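Local coordinates for lipase (Acinetobacter baumannii, PDB 4OPM), which probably hydrolyses ester bonds of lipids such as triacylglycerols, as a putative lipase of the alpha/beta hydrolase superfamily, at residues T230-W241 and A253-N262. Sequence-based numbering, arbitrary orientation.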
loop_
_atom_site.group_PDB
_atom_site.type_symbol
_atom_site.label_atom_id
_atom_site.label_comp_id
_atom_site.label_asym_id
_atom_site.label_seq_id
_atom_site.Cartn_x
_atom_site.Cartn_y
_atom_site.Cartn_z
ATOM N N THR A 230 -13.818 9.087 -8.724
ATOM C CA THR A 230 -12.858 8.846 -9.815
ATOM C C THR A 230 -13.024 9.846 -10.970
ATOM O O THR A 230 -12.027 10.187 -11.605
ATOM C CB THR A 230 -12.910 7.406 -10.319
ATOM O OG1 THR A 230 -14.241 7.094 -10.732
ATOM C CG2 THR A 230 -12.427 6.408 -9.274
ATOM N N LYS A 231 -14.249 10.383 -11.179
ATOM C CA LYS A 231 -14.525 11.395 -12.206
ATOM C C LYS A 231 -13.678 12.666 -11.970
ATOM O O LYS A 231 -13.306 13.331 -12.925
ATOM C CB LYS A 231 -16.034 11.746 -12.202
ATOM C CG LYS A 231 -16.511 12.532 -13.415
ATOM C CD LYS A 231 -18.010 12.785 -13.367
ATOM C CE LYS A 231 -18.457 13.610 -14.549
ATOM N NZ LYS A 231 -19.888 14.003 -14.444
ATOM N N THR A 232 -13.360 12.972 -10.709
ATOM C CA THR A 232 -12.602 14.167 -10.316
ATOM C C THR A 232 -11.066 13.966 -10.410
ATOM O O THR A 232 -10.321 14.933 -10.205
ATOM C CB THR A 232 -12.990 14.602 -8.880
ATOM O OG1 THR A 232 -12.463 13.682 -7.919
ATOM C CG2 THR A 232 -14.495 14.773 -8.686
ATOM N N ILE A 233 -10.593 12.730 -10.691
ATOM C CA ILE A 233 -9.156 12.427 -10.736
ATOM C C ILE A 233 -8.617 12.537 -12.180
ATOM O O ILE A 233 -8.964 11.728 -13.033
ATOM C CB ILE A 233 -8.869 11.028 -10.116
ATOM C CG1 ILE A 233 -9.309 10.980 -8.628
ATOM C CG2 ILE A 233 -7.372 10.665 -10.253
ATOM C CD1 ILE A 233 -9.394 9.581 -8.010
ATOM N N ASP A 234 -7.760 13.530 -12.433
ATOM C CA ASP A 234 -7.179 13.766 -13.766
ATOM C C ASP A 234 -5.732 13.289 -13.832
ATOM O O ASP A 234 -5.124 13.345 -14.898
ATOM C CB ASP A 234 -7.229 15.274 -14.117
ATOM C CG ASP A 234 -8.612 15.851 -14.381
ATOM O OD1 ASP A 234 -9.581 15.059 -14.508
ATOM O OD2 ASP A 234 -8.724 17.089 -14.483
ATOM N N ALA A 235 -5.172 12.851 -12.697
ATOM C CA ALA A 235 -3.769 12.417 -12.621
ATOM C C ALA A 235 -3.457 11.279 -13.614
ATOM O O ALA A 235 -4.273 10.348 -13.746
ATOM C CB ALA A 235 -3.440 11.952 -11.208
ATOM N N PRO A 236 -2.303 11.334 -14.335
ATOM C CA PRO A 236 -1.916 10.176 -15.167
ATOM C C PRO A 236 -1.798 8.962 -14.246
ATOM O O PRO A 236 -1.225 9.080 -13.154
ATOM C CB PRO A 236 -0.581 10.591 -15.791
ATOM C CG PRO A 236 -0.048 11.644 -14.904
ATOM C CD PRO A 236 -1.230 12.347 -14.284
ATOM N N THR A 237 -2.409 7.832 -14.636
ATOM C CA THR A 237 -2.491 6.671 -13.749
ATOM C C THR A 237 -2.007 5.391 -14.423
ATOM O O THR A 237 -2.348 5.101 -15.577
ATOM C CB THR A 237 -3.957 6.526 -13.244
ATOM O OG1 THR A 237 -4.357 7.732 -12.581
ATOM C CG2 THR A 237 -4.159 5.337 -12.293
ATOM N N LEU A 238 -1.222 4.624 -13.666
ATOM C CA LEU A 238 -0.739 3.312 -14.032
ATOM C C LEU A 238 -1.468 2.306 -13.148
ATOM O O LEU A 238 -1.554 2.505 -11.933
ATOM C CB LEU A 238 0.792 3.215 -13.868
ATOM C CG LEU A 238 1.444 1.871 -14.243
ATOM C CD1 LEU A 238 1.270 1.563 -15.742
ATOM C CD2 LEU A 238 2.922 1.869 -13.887
ATOM N N ILE A 239 -2.015 1.255 -13.758
ATOM C CA ILE A 239 -2.746 0.210 -13.030
ATOM C C ILE A 239 -2.019 -1.083 -13.245
ATOM O O ILE A 239 -1.764 -1.452 -14.388
ATOM C CB ILE A 239 -4.234 0.106 -13.503
ATOM C CG1 ILE A 239 -4.994 1.444 -13.332
ATOM C CG2 ILE A 239 -4.992 -1.061 -12.821
ATOM C CD1 ILE A 239 -6.190 1.593 -14.305
ATOM N N LEU A 240 -1.733 -1.804 -12.164
ATOM C CA LEU A 240 -1.070 -3.102 -12.274
ATOM C C LEU A 240 -1.796 -4.099 -11.372
ATOM O O LEU A 240 -2.165 -3.770 -10.250
ATOM C CB LEU A 240 0.429 -3.004 -11.939
ATOM C CG LEU A 240 1.262 -4.252 -12.227
ATOM C CD1 LEU A 240 2.665 -3.883 -12.686
ATOM C CD2 LEU A 240 1.325 -5.166 -10.997
ATOM N N TRP A 241 -2.032 -5.312 -11.893
ATOM C CA TRP A 241 -2.738 -6.352 -11.164
ATOM C C TRP A 241 -2.048 -7.689 -11.265
ATOM O O TRP A 241 -1.365 -7.971 -12.250
ATOM C CB TRP A 241 -4.149 -6.530 -11.773
ATOM C CG TRP A 241 -5.259 -6.490 -10.769
ATOM C CD1 TRP A 241 -5.857 -7.554 -10.147
ATOM C CD2 TRP A 241 -5.847 -5.316 -10.216
ATOM N NE1 TRP A 241 -6.812 -7.104 -9.260
ATOM C CE2 TRP A 241 -6.823 -5.733 -9.280
ATOM C CE3 TRP A 241 -5.636 -3.936 -10.409
ATOM C CZ2 TRP A 241 -7.613 -4.819 -8.569
ATOM C CZ3 TRP A 241 -6.431 -3.033 -9.711
ATOM C CH2 TRP A 241 -7.372 -3.474 -8.774
ATOM N N ALA A 253 -9.494 -4.191 -12.639
ATOM C CA ALA A 253 -8.436 -3.390 -13.303
ATOM C C ALA A 253 -9.010 -2.631 -14.529
ATOM O O ALA A 253 -8.706 -1.446 -14.727
ATOM C CB ALA A 253 -7.273 -4.280 -13.731
ATOM N N ASN A 254 -9.863 -3.307 -15.322
ATOM C CA ASN A 254 -10.492 -2.689 -16.499
ATOM C C ASN A 254 -11.531 -1.662 -16.077
ATOM O O ASN A 254 -11.668 -0.644 -16.739
ATOM C CB ASN A 254 -11.112 -3.726 -17.441
ATOM C CG ASN A 254 -10.090 -4.467 -18.264
ATOM O OD1 ASN A 254 -10.242 -5.661 -18.545
ATOM N ND2 ASN A 254 -9.004 -3.793 -18.648
ATOM N N GLU A 255 -12.236 -1.906 -14.964
ATOM C CA GLU A 255 -13.204 -0.939 -14.461
ATOM C C GLU A 255 -12.472 0.362 -14.031
ATOM O O GLU A 255 -12.891 1.456 -14.427
ATOM C CB GLU A 255 -14.009 -1.533 -13.310
ATOM C CG GLU A 255 -15.172 -0.646 -12.908
ATOM C CD GLU A 255 -16.095 -1.206 -11.849
ATOM O OE1 GLU A 255 -16.055 -2.429 -11.593
ATOM O OE2 GLU A 255 -16.896 -0.418 -11.301
ATOM N N LEU A 256 -11.334 0.241 -13.300
ATOM C CA LEU A 256 -10.536 1.408 -12.900
ATOM C C LEU A 256 -10.064 2.185 -14.130
ATOM O O LEU A 256 -10.157 3.415 -14.136
ATOM C CB LEU A 256 -9.325 1.010 -12.032
ATOM C CG LEU A 256 -9.598 0.717 -10.568
ATOM C CD1 LEU A 256 -8.393 0.018 -9.925
ATOM C CD2 LEU A 256 -9.964 2.004 -9.784
ATOM N N LYS A 257 -9.634 1.465 -15.190
ATOM C CA LYS A 257 -9.210 2.054 -16.454
ATOM C C LYS A 257 -10.367 2.875 -17.063
ATOM O O LYS A 257 -10.143 4.008 -17.474
ATOM C CB LYS A 257 -8.723 0.960 -17.436
ATOM C CG LYS A 257 -8.553 1.408 -18.909
ATOM C CD LYS A 257 -7.399 2.375 -19.077
ATOM C CE LYS A 257 -7.084 2.677 -20.517
ATOM N NZ LYS A 257 -8.023 3.677 -21.081
ATOM N N ARG A 258 -11.596 2.321 -17.072
ATOM C CA ARG A 258 -12.772 3.006 -17.615
ATOM C C ARG A 258 -13.141 4.250 -16.793
ATOM O O ARG A 258 -13.578 5.249 -17.358
ATOM C CB ARG A 258 -13.978 2.053 -17.661
ATOM C CG ARG A 258 -13.860 0.931 -18.700
ATOM C CD ARG A 258 -15.180 0.203 -18.932
ATOM N NE ARG A 258 -15.686 -0.502 -17.746
ATOM C CZ ARG A 258 -15.338 -1.738 -17.389
ATOM N NH1 ARG A 258 -14.454 -2.422 -18.112
ATOM N NH2 ARG A 258 -15.861 -2.295 -16.305
ATOM N N LEU A 259 -12.947 4.193 -15.459
ATOM C CA LEU A 259 -13.322 5.261 -14.537
ATOM C C LEU A 259 -12.332 6.426 -14.489
ATOM O O LEU A 259 -12.740 7.557 -14.198
ATOM C CB LEU A 259 -13.508 4.697 -13.114
ATOM C CG LEU A 259 -14.759 3.820 -12.882
ATOM C CD1 LEU A 259 -14.699 3.149 -11.518
ATOM C CD2 LEU A 259 -16.064 4.633 -13.007
ATOM N N LEU A 260 -11.046 6.159 -14.739
ATOM C CA LEU A 260 -10.026 7.201 -14.663
ATOM C C LEU A 260 -9.634 7.702 -16.048
ATOM O O LEU A 260 -9.084 6.943 -16.850
ATOM C CB LEU A 260 -8.796 6.670 -13.904
ATOM C CG LEU A 260 -9.043 6.272 -12.439
ATOM C CD1 LEU A 260 -7.906 5.404 -11.910
ATOM C CD2 LEU A 260 -9.243 7.505 -11.547
ATOM N N LYS A 261 -9.918 8.999 -16.308
ATOM C CA LYS A 261 -9.695 9.728 -17.564
ATOM C C LYS A 261 -8.286 9.508 -18.158
ATOM O O LYS A 261 -8.170 9.254 -19.355
ATOM C CB LYS A 261 -9.915 11.240 -17.316
ATOM C CG LYS A 261 -9.909 12.113 -18.564
ATOM C CD LYS A 261 -10.086 13.584 -18.205
ATOM C CE LYS A 261 -10.099 14.479 -19.424
ATOM N NZ LYS A 261 -10.389 15.893 -19.062
ATOM N N ASN A 262 -7.240 9.623 -17.333
ATOM C CA ASN A 262 -5.861 9.534 -17.801
ATOM C C ASN A 262 -5.148 8.267 -17.333
ATOM O O ASN A 262 -3.933 8.256 -17.155
ATOM C CB ASN A 262 -5.103 10.807 -17.408
ATOM C CG ASN A 262 -5.642 12.009 -18.170
ATOM O OD1 ASN A 262 -5.869 11.948 -19.383
ATOM N ND2 ASN A 262 -5.938 13.102 -17.471
HETATM O O HOH W 1 -11.143 10.623 -14.259
HETATM O O HOH W 2 -15.205 8.270 -13.285
HETATM O O HOH W 3 -7.010 10.094 -14.477
#
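N262 grips the turn leading into strand 237-241 with both its side chain and its backbone. From CB, 3.6 Å from D234 O and also touching A235 O, the side chain continues through CG to ND2, which donates a nearly straight bond of 2.7 Å to D234 O. That carbonyl oxygen lies close to the amide plane of N262, which helps set the rotation of the carboxamide; chi1 of -67°, with CG beside the backbone N and anti to the carbonyl carbon, carries ND2 to D234 O. N262 O accepts a hydrogen bond from T237 N at 3.0 Å, and P236 CA adds a CH...O contact to the same oxygen. Three waters bridge the segments beside it: one links N262 N to the carbonyls of I233 and A235, another takes K261 N and lies against T230 O and I233 O, and a third connects L259 O with T230 OG1, whose own helix supplies F226 O as a further partner.

Next to these polar links, L260 forks between two surfaces, CD2 packing 3.8 Å from I233 CB and against T230, CD1 meeting T237 CG2. Farther along the strand, I239 CD1 presses on the helix backbone, 3.6 Å from K257 N, while its CG2 meets A253 CB. The W241 indole lays one face over A253 CB, offset toward the rim, and L256 CD1 reaches CZ3 at 3.6 Å; NE1 bonds to I248 O. Strand 237-241 and helix 253-259 run antiparallel, their axes 9.1 Å apart, as the first strand and the helix of a beta-alpha-beta crossover to strand 267-269 in the alpha/beta hydrolase fold.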